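Local coordinates for putative branched-chain amino acid ABC transporter, periplasmic branched-chain amino acid-binding protein (Pseudomonas protegens Pf-5, PDB 4RU0), which probably binds a small solute, perhaps a branched-chain amino acid, in the periplasm for uptake by an ABC transporter, at residues 219-223 with 245-250. Coordinates in Å, arbitrary orientation, origin at the centre of the assembly. Residues are numbered along the deposited sequence.
Sequences PGNEQ and VSTPVA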
loop_
_atom_site.group_PDB
_atom_site.type_symbol
_atom_site.label_atom_id
_atom_site.label_comp_id
_atom_site.label_asym_id
_atom_site.label_seq_id
_atom_site.Cartn_x
_atom_site.Cartn_y
_atom_site.Cartn_z
ATOM N N PRO A 219 -9.694 11.534 -18.460
ATOM C CA PRO A 219 -8.897 11.831 -17.262
ATOM C C PRO A 219 -9.730 12.092 -16.006
ATOM O O PRO A 219 -9.187 12.078 -14.901
ATOM C CB PRO A 219 -8.136 13.092 -17.670
ATOM C CG PRO A 219 -9.094 13.802 -18.582
ATOM C CD PRO A 219 -9.852 12.721 -19.322
ATOM N N GLY A 220 -11.026 12.330 -16.171
ATOM C CA GLY A 220 -11.902 12.523 -15.031
ATOM C C GLY A 220 -11.978 13.963 -14.562
ATOM O O GLY A 220 -12.156 14.228 -13.374
ATOM N N ASN A 221 -11.831 14.893 -15.500
ATOM C CA ASN A 221 -11.981 16.315 -15.213
ATOM C C ASN A 221 -13.446 16.701 -15.106
ATOM O O ASN A 221 -13.789 17.690 -14.464
ATOM C CB ASN A 221 -11.309 17.156 -16.302
ATOM C CG ASN A 221 -9.810 17.215 -16.147
ATOM O OD1 ASN A 221 -9.301 17.566 -15.082
ATOM N ND2 ASN A 221 -9.088 16.868 -17.209
ATOM N N GLU A 222 -14.304 15.918 -15.754
ATOM C CA GLU A 222 -15.736 16.186 -15.772
ATOM C C GLU A 222 -16.491 15.088 -15.045
ATOM O O GLU A 222 -16.423 13.921 -15.434
ATOM C CB GLU A 222 -16.247 16.307 -17.210
ATOM C CG GLU A 222 -16.936 17.634 -17.521
ATOM C CD GLU A 222 -18.136 17.896 -16.636
ATOM O OE1 GLU A 222 -18.418 19.084 -16.356
ATOM O OE2 GLU A 222 -18.803 16.919 -16.224
ATOM N N GLN A 223 -17.220 15.453 -13.996
ATOM C CA GLN A 223 -17.906 14.446 -13.191
ATOM C C GLN A 223 -19.350 14.807 -12.863
ATOM O O GLN A 223 -19.938 14.220 -11.952
ATOM C CB GLN A 223 -17.127 14.200 -11.894
ATOM C CG GLN A 223 -15.812 13.472 -12.095
ATOM C CD GLN A 223 -15.114 13.143 -10.787
ATOM O OE1 GLN A 223 -15.760 12.894 -9.767
ATOM N NE2 GLN A 223 -13.786 13.132 -10.815
ATOM N N VAL A 245 -5.954 13.405 -10.778
ATOM C CA VAL A 245 -6.766 14.597 -10.984
ATOM C C VAL A 245 -8.238 14.395 -10.629
ATOM O O VAL A 245 -8.914 15.324 -10.192
ATOM C CB VAL A 245 -6.672 15.065 -12.443
ATOM C CG1 VAL A 245 -7.081 16.520 -12.554
ATOM C CG2 VAL A 245 -5.256 14.860 -12.975
ATOM N N SER A 246 -8.733 13.180 -10.814
ATOM C CA SER A 246 -10.141 12.918 -10.592
ATOM C C SER A 246 -10.510 13.006 -9.109
ATOM O O SER A 246 -11.681 13.172 -8.774
ATOM C CB SER A 246 -10.523 11.550 -11.156
ATOM O OG SER A 246 -9.681 10.533 -10.649
ATOM N N THR A 247 -9.515 12.928 -8.229
ATOM C CA THR A 247 -9.789 12.958 -6.795
ATOM C C THR A 247 -10.177 14.366 -6.288
ATOM O O THR A 247 -11.231 14.509 -5.669
ATOM C CB THR A 247 -8.588 12.404 -5.974
ATOM O OG1 THR A 247 -8.379 11.024 -6.300
ATOM C CG2 THR A 247 -8.852 12.531 -4.481
ATOM N N PRO A 248 -9.355 15.409 -6.558
ATOM C CA PRO A 248 -9.801 16.738 -6.114
ATOM C C PRO A 248 -11.065 17.192 -6.830
ATOM O O PRO A 248 -11.893 17.886 -6.240
ATOM C CB PRO A 248 -8.621 17.655 -6.476
ATOM C CG PRO A 248 -7.468 16.754 -6.665
ATOM C CD PRO A 248 -8.029 15.481 -7.197
ATOM N N VAL A 249 -11.202 16.808 -8.094
ATOM C CA VAL A 249 -12.396 17.138 -8.856
ATOM C C VAL A 249 -13.623 16.483 -8.232
ATOM O O VAL A 249 -14.668 17.124 -8.103
ATOM C CB VAL A 249 -12.267 16.708 -10.333
ATOM C CG1 VAL A 249 -13.600 16.842 -11.054
ATOM C CG2 VAL A 249 -11.196 17.529 -11.030
ATOM N N ALA A 250 -13.493 15.215 -7.837
ATOM C CA ALA A 250 -14.601 14.490 -7.212
ATOM C C ALA A 250 -15.109 15.236 -5.980
ATOM O O ALA A 250 -16.318 15.398 -5.788
ATOM C CB ALA A 250 -14.180 13.076 -6.839
#
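Entered through a cis peptide bond, Pro219 contributes mainly backbone: its O lies 4.0 Å from Ser246 CB, while the ring stays 5.8 Å or more from 245-250. The closest CA pair between the segments is Gly220 with Ser246, at 4.8 Å. Gly220 has phi/psi of 88/31°, at which a beta-carbon would collide with the carbonyl O of Pro219; an ideal CB on Gly220 would also lie 2.9 Å from Ser246 CB, so backbone and packing both require glycine. Asn221 directs its CA-to-CB bond away, yet OD1 curls back to 3.5 Å from Val245 CG1. Val249 CG1 packs on Asn221 O (3.5 Å), Gly220 O (3.8 Å) and Gln223 NE2 (3.7 Å). The setting is the Rossmann-like alpha/beta lobe of a periplasmic binding protein: 219-223 belongs to the loop from edge strand 210-216 to helix 224-233, and 245-250 runs into helix 246-256, which follows parallel strand 237-241. Gln223, the N-cap residue of helix 224-233, makes the one hydrogen bond between the segments, NE2 to Ser246 O (2.9 Å, 151°). Ser246 O also accepts Ala250 N at 2.9 Å. Gln223 NE2 donates as well to Gly220 O (3.2 Å, 168°), bracing the loop internally, while Gln223 OE1, 3.3 Å from Ala250 CB, is hydrogen-bonded to Trp227 NE1.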